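Local atomic coordinates of cysteine synthase 3 (Entamoeba histolytica, PDB entry 6KR5), a protein that catalyses the pyridoxal-phosphate-dependent replacement of the acetoxy group of O-acetylserine by sulfide, yielding cysteine and acetate. Residues 87-92 against 157-162; 57-62 against 93-98; 105-110 against 141-146. All coordinates share one frame; numbering follows the deposited sequence.

Contact 1 (87-92 against 157-162); sequences GNTGIG and ANQFGN. With PLP (pyridoxal-5'-phosphate), chain D.
Thr89 and Gln159 meet side chain to side chain, joining the first turn of helix 88-100 to the loop that follows strand 154-156. Gln159 leaves its backbone with CG lodged between N and the carbonyl carbon (chi1 66°) and then runs out extended toward the helix. Its CB lies 4.1 Å from CG2 of Thr89. The next carbon, CG, rests over one face of the neighbouring Phe160 ring, toward the rim, while CD approaches the threonine methyl CG2 at 3.9 Å. At the tip, OE1 accepts a short hydrogen bond from Thr89 OG1, 2.6 Å away. The hydroxyl sits above the amide plane, 37° out of it, rather than on a lone pair. The glutamine backbone is anchored as well: its N bonds to Glu83 and its O to Asn165, which fixes the base from which the side chain reaches. One residue before Thr89, Asn88 ND2 donates to O3 of the cofactor at 2.9 Å and also bonds to Asp308, with Arg312 bonded to the other end of its amide. Thus the tied threonine adjoins a residue that binds the cofactor within the sequence Thr-Ser-Gly-Asn-Thr-Gly, the substrate-loop motif characteristic of O-acetylserine sulfhydrylases, which in relatives closes over the substrate carboxylate in this fold type II active site.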
ATOM      1  N   GLY B  87      13.126 -10.005  -4.343  1.00 28.19           N
ATOM      2  CA  GLY B  87      11.983  -9.702  -3.505  1.00 27.78           C
ATOM      3  C   GLY B  87      11.917  -8.304  -2.929  1.00 24.73           C
ATOM      4  O   GLY B  87      12.406  -7.335  -3.515  1.00 24.75           O
ATOM      5  N   ASN B  88      11.297  -8.190  -1.758  1.00 21.39           N
ATOM      6  CA  ASN B  88      11.013  -6.873  -1.205  1.00 21.37           C
ATOM      7  C   ASN B  88      12.278  -6.109  -0.831  1.00 20.00           C
ATOM      8  O   ASN B  88      12.256  -4.875  -0.798  1.00 21.85           O
ATOM      9  CB  ASN B  88      10.099  -7.012   0.003  1.00 19.44           C
ATOM     10  CG  ASN B  88       8.695  -7.382  -0.386  1.00 21.28           C
ATOM     11  OD1 ASN B  88       8.200  -6.978  -1.444  1.00 22.37           O
ATOM     12  ND2 ASN B  88       8.030  -8.149   0.470  1.00 20.38           N
ATOM     13  N   THR B  89      13.375  -6.805  -0.510  1.00 19.88           N
ATOM     14  CA  THR B  89      14.599  -6.091  -0.157  1.00 19.43           C
ATOM     15  C   THR B  89      15.044  -5.177  -1.284  1.00 18.10           C
ATOM     16  O   THR B  89      15.478  -4.042  -1.042  1.00 19.43           O
ATOM     17  CB  THR B  89      15.686  -7.096   0.189  1.00 19.70           C
ATOM     18  OG1 THR B  89      15.289  -7.781   1.379  1.00 23.67           O
ATOM     19  CG2 THR B  89      17.037  -6.403   0.420  1.00 22.14           C
ATOM     20  N   GLY B  90      14.924  -5.649  -2.523  1.00 17.96           N
ATOM     21  CA  GLY B  90      15.283  -4.810  -3.650  1.00 18.83           C
ATOM     22  C   GLY B  90      14.442  -3.555  -3.714  1.00 17.34           C
ATOM     23  O   GLY B  90      14.955  -2.468  -3.991  1.00 20.57           O
ATOM     24  N   ILE B  91      13.139  -3.686  -3.445  1.00 17.63           N
ATOM     25  CA  ILE B  91      12.260  -2.515  -3.460  1.00 19.00           C
ATOM     26  C   ILE B  91      12.664  -1.525  -2.374  1.00 17.26           C
ATOM     27  O   ILE B  91      12.752  -0.317  -2.611  1.00 19.67           O
ATOM     28  CB  ILE B  91      10.793  -2.944  -3.299  1.00 18.85           C
ATOM     29  CG1 ILE B  91      10.367  -3.810  -4.484  1.00 22.12           C
ATOM     30  CG2 ILE B  91       9.918  -1.719  -3.139  1.00 20.85           C
ATOM     31  CD1 ILE B  91       8.985  -4.437  -4.285  1.00 22.49           C
ATOM     32  N   GLY B  92      12.919  -2.023  -1.163  1.00 16.94           N
ATOM     33  CA  GLY B  92      13.292  -1.128  -0.081  1.00 18.74           C
ATOM     34  C   GLY B  92      14.619  -0.433  -0.323  1.00 18.79           C
ATOM     35  O   GLY B  92      14.785   0.743   0.011  1.00 19.75           O
ATOM     36  N   ALA B 157      24.708  -4.719   0.217  1.00 20.03           N
ATOM     37  CA  ALA B 157      23.716  -4.574   1.280  1.00 19.32           C
ATOM     38  C   ALA B 157      23.808  -5.703   2.298  1.00 20.04           C
ATOM     39  O   ALA B 157      23.499  -5.486   3.469  1.00 20.32           O
ATOM     40  CB  ALA B 157      22.304  -4.510   0.696  1.00 21.06           C
ATOM     41  N   ASN B 158      24.214  -6.901   1.868  1.00 20.35           N
ATOM     42  CA  ASN B 158      24.363  -8.065   2.750  1.00 19.37           C
ATOM     43  C   ASN B 158      23.129  -8.289   3.631  1.00 20.84           C
ATOM     44  O   ASN B 158      23.208  -8.364   4.860  1.00 21.44           O
ATOM     45  CB  ASN B 158      25.613  -7.910   3.612  1.00 20.49           C
ATOM     46  CG  ASN B 158      25.889  -9.132   4.447  1.00 24.53           C
ATOM     47  OD1 ASN B 158      25.487 -10.238   4.084  1.00 26.97           O
ATOM     48  ND2 ASN B 158      26.572  -8.942   5.579  1.00 23.59           N
ATOM     49  N   GLN B 159      21.971  -8.431   2.981  1.00 20.83           N
ATOM     50  CA  GLN B 159      20.714  -8.450   3.729  1.00 17.71           C
ATOM     51  C   GLN B 159      20.657  -9.562   4.779  1.00 19.92           C
ATOM     52  O   GLN B 159      19.995  -9.399   5.808  1.00 20.33           O
ATOM     53  CB  GLN B 159      19.537  -8.577   2.764  1.00 20.21           C
ATOM     54  CG  GLN B 159      19.456  -9.882   2.020  1.00 21.07           C
ATOM     55  CD  GLN B 159      18.138 -10.016   1.289  1.00 23.60           C
ATOM     56  OE1 GLN B 159      17.097  -9.619   1.810  1.00 27.39           O
ATOM     57  NE2 GLN B 159      18.174 -10.567   0.084  1.00 28.01           N
ATOM     58  N   PHE B 160      21.334 -10.690   4.564  1.00 19.25           N
ATOM     59  CA  PHE B 160      21.201 -11.792   5.516  1.00 17.44           C
ATOM     60  C   PHE B 160      22.153 -11.686   6.700  1.00 20.69           C
ATOM     61  O   PHE B 160      22.021 -12.479   7.647  1.00 21.97           O
ATOM     62  CB  PHE B 160      21.404 -13.130   4.803  1.00 19.74           C
ATOM     63  CG  PHE B 160      20.308 -13.466   3.833  1.00 20.59           C
ATOM     64  CD1 PHE B 160      19.073 -13.893   4.292  1.00 21.20           C
ATOM     65  CD2 PHE B 160      20.502 -13.344   2.465  1.00 21.74           C
ATOM     66  CE1 PHE B 160      18.055 -14.194   3.399  1.00 22.81           C
ATOM     67  CE2 PHE B 160      19.490 -13.654   1.571  1.00 26.78           C
ATOM     68  CZ  PHE B 160      18.268 -14.070   2.042  1.00 23.37           C
ATOM     69  N   GLY B 161      23.066 -10.710   6.695  1.00 20.50           N
ATOM     70  CA  GLY B 161      24.074 -10.580   7.739  1.00 18.84           C
ATOM     71  C   GLY B 161      24.278  -9.176   8.278  1.00 20.55           C
ATOM     72  O   GLY B 161      24.985  -8.977   9.272  1.00 22.72           O
ATOM     73  N   ASN B 162      23.666  -8.190   7.643  1.00 21.53           N
ATOM     74  CA  ASN B 162      23.959  -6.803   7.968  1.00 20.90           C
ATOM     75  C   ASN B 162      23.299  -6.415   9.285  1.00 20.76           C
ATOM     76  O   ASN B 162      22.061  -6.442   9.377  1.00 20.47           O
ATOM     77  CB  ASN B 162      23.460  -5.898   6.836  1.00 18.24           C
ATOM     78  CG  ASN B 162      23.994  -4.485   6.942  1.00 22.09           C
ATOM     79  OD1 ASN B 162      24.231  -3.977   8.041  1.00 21.00           O
ATOM     80  ND2 ASN B 162      24.181  -3.836   5.796  1.00 18.93           N
TER
HETATM   81  N1  PLP D 401       7.839 -11.822   4.427  1.00 18.00           N
HETATM   82  C2  PLP D 401       8.159 -10.920   3.450  1.00 18.83           C
HETATM   83  C2A PLP D 401       7.162 -10.666   2.363  1.00 19.55           C
HETATM   84  C3  PLP D 401       9.378 -10.267   3.486  1.00 19.99           C
HETATM   85  O3  PLP D 401       9.678  -9.374   2.497  1.00 21.62           O
HETATM   86  C4  PLP D 401      10.272 -10.523   4.517  1.00 17.41           C
HETATM   87  C4A PLP D 401      11.628  -9.914   4.524  1.00 25.85           C
HETATM   88  O4A PLP D 401      11.980  -9.172   3.599  1.00 25.38           O
HETATM   89  C5  PLP D 401       9.932 -11.441   5.510  1.00 18.77           C
HETATM   90  C6  PLP D 401       8.717 -12.084   5.448  1.00 19.71           C
HETATM   91  C5A PLP D 401      10.874 -11.806   6.635  1.00 19.70           C
HETATM   92  O4P PLP D 401      11.323 -10.723   7.401  1.00 17.81           O
HETATM   93  P   PLP D 401      12.826 -10.807   7.948  1.00 18.62           P
HETATM   94  O1P PLP D 401      12.997 -12.152   8.631  1.00 18.11           O
HETATM   95  O2P PLP D 401      13.741 -10.704   6.762  1.00 19.28           O
HETATM   96  O3P PLP D 401      12.996  -9.674   8.895  1.00 17.87           O

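Contact 2 (57-62 against 93-98); sequences VKDRVG and LCQAGA. With PLP (pyridoxal-5'-phosphate), chain D.
Gly62 and Leu93 bring two helices together with their CA atoms 4.2 Å apart, the axes of 58-62 and 93-98 passing at 8.2 Å with a crossing angle of -49°. This is helix-helix packing beside the active site of a fold type II pyridoxal-phosphate enzyme, and Lys58 in the 57-62 segment holds the cofactor. The absence of a side chain at Gly62 permits the close backbone approach. Leu93 starts away from the partner helix, but its CD2 turns back to lie 3.8 Å from Gly62 CA, and the methyl of Ala96 rests against Gly62 O. A second point of contact is polar: the Asp59 and Gln95 side chains meet nearly perpendicular. With CG anti to the backbone N (chi1 173°), Gln95 stretches toward Asp59, and its NE2 donates to OD2 at 3.1 Å from above the carboxylate, whose plane is turned 77° from the amide. OD2 also accepts from Met54 N, so two donors grip this buried oxygen. A water accepts from Gln95 NE2 and donates to Asp59 O. Gly274 of the second subunit packs against Gln95. On the cofactor side, Lys58 NZ lies at bonding distance from pyridoxal phosphate C4A, 1.3 Å, consistent with an internal aldimine; the aldehyde oxygen O4A still in the model overlaps the lysine, leaving the exact state of the linkage doubtful.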
ATOM      1  N   VAL B  57       7.863  -4.535   5.021  1.00 17.75           N
ATOM      2  CA  VAL B  57       8.814  -4.329   6.107  1.00 16.38           C
ATOM      3  C   VAL B  57      10.189  -3.944   5.581  1.00 20.21           C
ATOM      4  O   VAL B  57      10.966  -3.282   6.281  1.00 21.04           O
ATOM      5  CB  VAL B  57       8.853  -5.612   6.958  1.00 18.36           C
ATOM      6  CG1 VAL B  57       9.389  -6.774   6.149  1.00 19.60           C
ATOM      7  CG2 VAL B  57       9.654  -5.402   8.225  1.00 18.65           C
ATOM      8  N   LYS B  58      10.514  -4.336   4.346  1.00 18.26           N
ATOM      9  CA  LYS B  58      11.842  -4.036   3.816  1.00 17.02           C
ATOM     10  C   LYS B  58      12.059  -2.553   3.545  1.00 19.37           C
ATOM     11  O   LYS B  58      13.209  -2.151   3.334  1.00 19.32           O
ATOM     12  CB  LYS B  58      12.104  -4.842   2.547  1.00 19.30           C
ATOM     13  CG  LYS B  58      12.095  -6.347   2.776  1.00 18.93           C
ATOM     14  CD  LYS B  58      13.003  -6.772   3.925  1.00 20.01           C
ATOM     15  CE  LYS B  58      13.312  -8.249   3.825  1.00 22.37           C
ATOM     16  NZ  LYS B  58      12.448  -8.980   4.792  1.00 40.20           N
ATOM     17  N   ASP B  59      11.010  -1.730   3.551  1.00 18.59           N
ATOM     18  CA  ASP B  59      11.232  -0.285   3.546  1.00 20.42           C
ATOM     19  C   ASP B  59      12.143   0.113   4.698  1.00 18.18           C
ATOM     20  O   ASP B  59      13.041   0.951   4.542  1.00 18.74           O
ATOM     21  CB  ASP B  59       9.909   0.473   3.684  1.00 19.50           C
ATOM     22  CG  ASP B  59       9.098   0.518   2.409  1.00 21.72           C
ATOM     23  OD1 ASP B  59       9.162  -0.426   1.602  1.00 25.98           O
ATOM     24  OD2 ASP B  59       8.366   1.519   2.239  1.00 19.25           O
ATOM     25  N   ARG B  60      11.909  -0.476   5.876  1.00 19.63           N
ATOM     26  CA  ARG B  60      12.725  -0.144   7.037  1.00 18.69           C
ATOM     27  C   ARG B  60      14.153  -0.611   6.847  1.00 17.49           C
ATOM     28  O   ARG B  60      15.101   0.089   7.236  1.00 19.38           O
ATOM     29  CB  ARG B  60      12.161  -0.803   8.290  1.00 18.66           C
ATOM     30  CG  ARG B  60      10.737  -0.438   8.656  1.00 17.00           C
ATOM     31  CD  ARG B  60      10.378  -1.244   9.888  1.00 18.77           C
ATOM     32  NE  ARG B  60       8.979  -1.157  10.281  1.00 18.73           N
ATOM     33  CZ  ARG B  60       8.504  -0.341  11.215  1.00 18.82           C
ATOM     34  NH1 ARG B  60       9.296   0.519  11.847  1.00 20.38           N
ATOM     35  NH2 ARG B  60       7.221  -0.395  11.533  1.00 20.30           N
ATOM     36  N   VAL B  61      14.308  -1.798   6.262  1.00 16.84           N
ATOM     37  CA  VAL B  61      15.605  -2.451   6.140  1.00 15.74           C
ATOM     38  C   VAL B  61      16.455  -1.742   5.098  1.00 18.22           C
ATOM     39  O   VAL B  61      17.625  -1.427   5.341  1.00 18.50           O
ATOM     40  CB  VAL B  61      15.416  -3.937   5.792  1.00 18.59           C
ATOM     41  CG1 VAL B  61      16.765  -4.599   5.466  1.00 18.73           C
ATOM     42  CG2 VAL B  61      14.667  -4.665   6.922  1.00 20.09           C
ATOM     43  N   GLY B  62      15.887  -1.503   3.914  1.00 19.06           N
ATOM     44  CA  GLY B  62      16.646  -0.809   2.885  1.00 19.19           C
ATOM     45  C   GLY B  62      17.034   0.586   3.323  1.00 19.17           C
ATOM     46  O   GLY B  62      18.164   1.038   3.085  1.00 20.05           O
ATOM     47  N   LEU B  93      15.573  -1.136  -0.932  1.00 18.87           N
ATOM     48  CA  LEU B  93      16.844  -0.498  -1.253  1.00 17.40           C
ATOM     49  C   LEU B  93      16.670   0.535  -2.356  1.00 19.19           C
ATOM     50  O   LEU B  93      17.295   1.602  -2.323  1.00 18.35           O
ATOM     51  CB  LEU B  93      17.863  -1.550  -1.669  1.00 18.24           C
ATOM     52  CG  LEU B  93      18.427  -2.448  -0.572  1.00 18.14           C
ATOM     53  CD1 LEU B  93      19.160  -3.605  -1.230  1.00 20.56           C
ATOM     54  CD2 LEU B  93      19.369  -1.667   0.344  1.00 17.87           C
ATOM     55  N   CYS B  94      15.823   0.230  -3.343  1.00 20.53           N
ATOM     56  CA  CYS B  94      15.638   1.147  -4.462  1.00 20.08           C
ATOM     57  C   CYS B  94      14.932   2.418  -4.021  1.00 18.26           C
ATOM     58  O   CYS B  94      15.278   3.517  -4.476  1.00 18.43           O
ATOM     59  CB  CYS B  94      14.870   0.454  -5.584  1.00 20.38           C
ATOM     60  SG  CYS B  94      15.874  -0.741  -6.484  1.00 22.58           S
ATOM     61  N   GLN B  95      13.962   2.299  -3.115  1.00 19.02           N
ATOM     62  CA  GLN B  95      13.289   3.489  -2.601  1.00 20.08           C
ATOM     63  C   GLN B  95      14.276   4.405  -1.882  1.00 18.80           C
ATOM     64  O   GLN B  95      14.345   5.616  -2.160  1.00 19.17           O
ATOM     65  CB  GLN B  95      12.146   3.077  -1.675  1.00 19.11           C
ATOM     66  CG  GLN B  95      11.497   4.255  -0.962  1.00 18.37           C
ATOM     67  CD  GLN B  95      10.360   3.827  -0.053  1.00 21.22           C
ATOM     68  OE1 GLN B  95       9.177   4.104  -0.319  1.00 21.85           O
ATOM     69  NE2 GLN B  95      10.704   3.134   1.017  1.00 21.06           N
ATOM     70  N   ALA B  96      15.079   3.838  -0.970  1.00 18.89           N
ATOM     71  CA  ALA B  96      16.018   4.655  -0.210  1.00 18.89           C
ATOM     72  C   ALA B  96      17.122   5.189  -1.106  1.00 17.82           C
ATOM     73  O   ALA B  96      17.510   6.358  -0.993  1.00 19.74           O
ATOM     74  CB  ALA B  96      16.599   3.856   0.955  1.00 20.39           C
ATOM     75  N   GLY B  97      17.602   4.371  -2.043  1.00 19.31           N
ATOM     76  CA  GLY B  97      18.655   4.831  -2.933  1.00 19.01           C
ATOM     77  C   GLY B  97      18.217   6.006  -3.788  1.00 20.39           C
ATOM     78  O   GLY B  97      18.981   6.953  -4.001  1.00 20.48           O
ATOM     79  N   ALA B  98      16.973   5.973  -4.275  1.00 19.68           N
ATOM     80  CA  ALA B  98      16.487   7.068  -5.108  1.00 21.82           C
ATOM     81  C   ALA B  98      16.474   8.390  -4.340  1.00 21.27           C
ATOM     82  O   ALA B  98      16.797   9.445  -4.897  1.00 22.88           O
ATOM     83  CB  ALA B  98      15.093   6.726  -5.639  1.00 21.25           C
TER
HETATM   84  N1  PLP D 401       7.839 -11.822   4.427  1.00 18.00           N
HETATM   85  C2  PLP D 401       8.159 -10.920   3.450  1.00 18.83           C
HETATM   86  C2A PLP D 401       7.162 -10.666   2.363  1.00 19.55           C
HETATM   87  C3  PLP D 401       9.378 -10.267   3.486  1.00 19.99           C
HETATM   88  O3  PLP D 401       9.678  -9.374   2.497  1.00 21.62           O
HETATM   89  C4  PLP D 401      10.272 -10.523   4.517  1.00 17.41           C
HETATM   90  C4A PLP D 401      11.628  -9.914   4.524  1.00 25.85           C
HETATM   91  O4A PLP D 401      11.980  -9.172   3.599  1.00 25.38           O
HETATM   92  C5  PLP D 401       9.932 -11.441   5.510  1.00 18.77           C
HETATM   93  C6  PLP D 401       8.717 -12.084   5.448  1.00 19.71           C
HETATM   94  C5A PLP D 401      10.874 -11.806   6.635  1.00 19.70           C
HETATM   95  O4P PLP D 401      11.323 -10.723   7.401  1.00 17.81           O
HETATM   96  P   PLP D 401      12.826 -10.807   7.948  1.00 18.62           P
HETATM   97  O1P PLP D 401      12.997 -12.152   8.631  1.00 18.11           O
HETATM   98  O2P PLP D 401      13.741 -10.704   6.762  1.00 19.28           O
HETATM   99  O3P PLP D 401      12.996  -9.674   8.895  1.00 17.87           O
HETATM  100  O   HOH W   1      13.360   2.221   1.904  1.00 19.80           O

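Contact 3 (105-110 against 141-146); sequences NIVMPS and AKYEEL
Val107 sets its two methyls against the three residues Lys142, Tyr143 and Leu146 of helix 135-149. CG1, anti to the backbone N (chi1 -171°), reaches the helix backbone itself, lying 4.0 Å from Tyr143 N and 4.1 Å from Lys142 CB. CG2 meets the side chains of Tyr143 and Leu146. It comes to the edge of the Tyr143 ring, near the ring plane, 4.1 Å from CD2, and it lies equally far, 4.1 Å, from Leu146 CD1. The valine stands across the tyrosine side chain but runs antiparallel alongside the leucine.

The backbones that present these groups run at 149° to each other, and the axes of strand 105-109 and helix 141-146 approach to 8.4 Å. Val107 is held in its strand by backbone bonding to Glu83, next door in the parallel sheet. The helix residues spread over the neighbouring strands: Tyr143 also packs on Ile82, Ala84 and Pro156, and Leu146 on Ile82, Tyr154 and Val128. Lys142 contributes CB and CG, then bends at chi2 and carries its amine away to a salt bridge within the helix, NZ to Glu145 OE2 at 3.6 Å.

The helix follows strand 126-130, at one edge of the four-stranded sheet, and leads to strand 154-156 at the other, a beta-alpha-beta crossover that passes over the strands between them. Only carbon surfaces and one backbone nitrogen meet Val107, with no polar bond between the two segments, so helix and strand are joined here by van der Waals and hydrophobic packing, while the charge of Lys142 stays at the partly exposed margin.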
ATOM      1  N   ASN B 105      22.184  -1.277  -7.758  1.00 19.41           N
ATOM      2  CA  ASN B 105      22.282  -2.414  -8.663  1.00 19.64           C
ATOM      3  C   ASN B 105      21.632  -3.630  -8.014  1.00 19.35           C
ATOM      4  O   ASN B 105      22.008  -4.010  -6.907  1.00 21.21           O
ATOM      5  CB  ASN B 105      23.746  -2.721  -8.991  1.00 19.81           C
ATOM      6  CG  ASN B 105      24.465  -1.538  -9.599  1.00 21.51           C
ATOM      7  OD1 ASN B 105      24.372  -1.294 -10.802  1.00 23.94           O
ATOM      8  ND2 ASN B 105      25.183  -0.788  -8.766  1.00 23.25           N
ATOM      9  N   ILE B 106      20.659  -4.234  -8.694  1.00 18.87           N
ATOM     10  CA  ILE B 106      19.981  -5.426  -8.190  1.00 17.72           C
ATOM     11  C   ILE B 106      20.228  -6.573  -9.154  1.00 18.44           C
ATOM     12  O   ILE B 106      19.943  -6.453 -10.353  1.00 20.61           O
ATOM     13  CB  ILE B 106      18.465  -5.198  -8.026  1.00 18.71           C
ATOM     14  CG1 ILE B 106      18.181  -4.000  -7.111  1.00 19.95           C
ATOM     15  CG2 ILE B 106      17.778  -6.494  -7.565  1.00 20.42           C
ATOM     16  CD1 ILE B 106      18.633  -4.146  -5.693  1.00 17.66           C
ATOM     17  N   VAL B 107      20.741  -7.688  -8.630  1.00 20.48           N
ATOM     18  CA  VAL B 107      21.036  -8.877  -9.422  1.00 21.52           C
ATOM     19  C   VAL B 107      19.927  -9.896  -9.199  1.00 20.46           C
ATOM     20  O   VAL B 107      19.618 -10.234  -8.053  1.00 21.97           O
ATOM     21  CB  VAL B 107      22.400  -9.475  -9.041  1.00 22.33           C
ATOM     22  CG1 VAL B 107      22.776 -10.562 -10.023  1.00 24.18           C
ATOM     23  CG2 VAL B 107      23.456  -8.374  -8.984  1.00 26.22           C
ATOM     24  N   MET B 108      19.343 -10.395 -10.284  0.66 24.06           N
ATOM     25  CA  MET B 108      18.248 -11.357 -10.203  0.66 24.08           C
ATOM     26  C   MET B 108      18.173 -12.107 -11.530  0.66 22.99           C
ATOM     27  O   MET B 108      18.626 -11.598 -12.557  0.66 24.10           O
ATOM     28  CB  MET B 108      16.917 -10.648  -9.915  0.66 24.44           C
ATOM     29  CG  MET B 108      16.637  -9.536 -10.906  0.66 20.49           C
ATOM     30  SD  MET B 108      15.320  -8.449 -10.357  0.66 26.80           S
ATOM     31  CE  MET B 108      14.088  -9.671  -9.908  0.66 24.57           C
ATOM     32  N   PRO B 109      17.596 -13.315 -11.529  1.00 23.88           N
ATOM     33  CA  PRO B 109      17.392 -14.007 -12.816  1.00 27.87           C
ATOM     34  C   PRO B 109      16.363 -13.272 -13.663  1.00 25.43           C
ATOM     35  O   PRO B 109      15.401 -12.700 -13.146  1.00 25.90           O
ATOM     36  CB  PRO B 109      16.885 -15.394 -12.391  1.00 28.83           C
ATOM     37  CG  PRO B 109      17.225 -15.514 -10.938  1.00 23.84           C
ATOM     38  CD  PRO B 109      17.145 -14.120 -10.394  1.00 23.21           C
ATOM     39  N   SER B 110      16.578 -13.294 -14.987  1.00 32.20           N
ATOM     40  CA  SER B 110      15.812 -12.431 -15.887  1.00 30.17           C
ATOM     41  C   SER B 110      14.313 -12.704 -15.817  1.00 32.07           C
ATOM     42  O   SER B 110      13.505 -11.799 -16.059  1.00 32.95           O
ATOM     43  CB  SER B 110      16.305 -12.601 -17.325  1.00 30.44           C
ATOM     44  OG  SER B 110      15.806 -13.803 -17.899  1.00 33.90           O
ATOM     45  N   ALA B 141      26.000 -16.250  -8.899  1.00 32.53           N
ATOM     46  CA  ALA B 141      27.252 -16.276  -9.651  1.00 36.87           C
ATOM     47  C   ALA B 141      27.548 -14.920 -10.281  1.00 36.46           C
ATOM     48  O   ALA B 141      28.687 -14.438 -10.233  1.00 35.91           O
ATOM     49  CB  ALA B 141      27.201 -17.363 -10.723  1.00 39.04           C
ATOM     50  N   LYS B 142      26.535 -14.287 -10.878  1.00 35.12           N
ATOM     51  CA  LYS B 142      26.744 -12.980 -11.491  1.00 30.68           C
ATOM     52  C   LYS B 142      27.050 -11.922 -10.439  1.00 32.26           C
ATOM     53  O   LYS B 142      27.861 -11.020 -10.674  1.00 32.11           O
ATOM     54  CB  LYS B 142      25.513 -12.585 -12.312  1.00 28.73           C
ATOM     55  CG  LYS B 142      25.618 -11.216 -12.961  1.00 32.71           C
ATOM     56  CD  LYS B 142      26.740 -11.176 -13.987  1.00 41.76           C
ATOM     57  CE  LYS B 142      26.808  -9.823 -14.673  1.00 45.99           C
ATOM     58  NZ  LYS B 142      27.996  -9.702 -15.565  1.00 48.59           N
ATOM     59  N   TYR B 143      26.402 -12.016  -9.275  1.00 30.19           N
ATOM     60  CA  TYR B 143      26.662 -11.065  -8.198  1.00 30.21           C
ATOM     61  C   TYR B 143      28.112 -11.146  -7.737  1.00 34.59           C
ATOM     62  O   TYR B 143      28.795 -10.121  -7.618  1.00 33.98           O
ATOM     63  CB  TYR B 143      25.705 -11.327  -7.034  1.00 30.79           C
ATOM     64  CG  TYR B 143      26.025 -10.547  -5.781  1.00 28.16           C
ATOM     65  CD1 TYR B 143      26.929 -11.041  -4.847  1.00 34.75           C
ATOM     66  CD2 TYR B 143      25.426  -9.318  -5.527  1.00 29.30           C
ATOM     67  CE1 TYR B 143      27.232 -10.339  -3.704  1.00 31.10           C
ATOM     68  CE2 TYR B 143      25.716  -8.610  -4.372  1.00 22.69           C
ATOM     69  CZ  TYR B 143      26.628  -9.123  -3.472  1.00 31.70           C
ATOM     70  OH  TYR B 143      26.941  -8.436  -2.324  1.00 27.51           O
ATOM     71  N   GLU B 144      28.592 -12.363  -7.456  1.00 37.39           N
ATOM     72  CA  GLU B 144      29.959 -12.534  -6.969  1.00 35.19           C
ATOM     73  C   GLU B 144      30.970 -12.046  -7.995  1.00 37.87           C
ATOM     74  O   GLU B 144      31.981 -11.431  -7.637  1.00 38.55           O
ATOM     75  CB  GLU B 144      30.218 -14.000  -6.618  1.00 31.88           C
ATOM     76  CG  GLU B 144      29.381 -14.543  -5.472  1.00 39.03           C
ATOM     77  CD  GLU B 144      29.695 -13.885  -4.139  1.00 49.65           C
ATOM     78  OE1 GLU B 144      30.745 -13.217  -4.031  1.00 59.19           O
ATOM     79  OE2 GLU B 144      28.888 -14.036  -3.194  1.00 46.07           O
ATOM     80  N   GLU B 145      30.714 -12.313  -9.277  1.00 32.67           N
ATOM     81  CA  GLU B 145      31.580 -11.804 -10.331  1.00 34.20           C
ATOM     82  C   GLU B 145      31.630 -10.281 -10.312  1.00 41.61           C
ATOM     83  O   GLU B 145      32.699  -9.685 -10.484  1.00 39.32           O
ATOM     84  CB  GLU B 145      31.098 -12.317 -11.688  1.00 40.58           C
ATOM     85  CG  GLU B 145      31.725 -11.633 -12.887  1.00 48.72           C
ATOM     86  CD  GLU B 145      31.464 -12.386 -14.179  1.00 53.21           C
ATOM     87  OE1 GLU B 145      31.840 -13.575 -14.259  1.00 62.20           O
ATOM     88  OE2 GLU B 145      30.888 -11.791 -15.112  1.00 51.69           O
ATOM     89  N   LEU B 146      30.485  -9.636 -10.078  1.00 33.98           N
ATOM     90  CA  LEU B 146      30.446  -8.177 -10.060  1.00 35.86           C
ATOM     91  C   LEU B 146      31.209  -7.612  -8.867  1.00 35.70           C
ATOM     92  O   LEU B 146      31.937  -6.623  -9.003  1.00 36.98           O
ATOM     93  CB  LEU B 146      28.997  -7.697 -10.037  1.00 29.47           C
ATOM     94  CG  LEU B 146      28.264  -7.702 -11.374  1.00 37.67           C
ATOM     95  CD1 LEU B 146      26.793  -7.366 -11.159  1.00 30.24           C
ATOM     96  CD2 LEU B 146      28.900  -6.720 -12.333  1.00 31.30           C
TER

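In the fold
All three contacts belong to the part of the chain built round the four-stranded parallel sheet. Contacts 1 and 2 share helix 88-100, have centres about 8 Å apart and both touch the cofactor; their segments alternate along the chain. Contact 3 joins strand 104-109, the next element after that helix, to helix 135-149; it opens after contact 2 has closed and is nested in the loop closed by contact 1. Its centre is about 14 Å from contact 1 and about 19 Å from contact 2. Ile106 packs against Gly90 and Cys94, whereas the adjacent Val107 faces helix 135-149, so the sheet is sandwiched between helices: helix 88-100 on one face and helix 135-149 on the other.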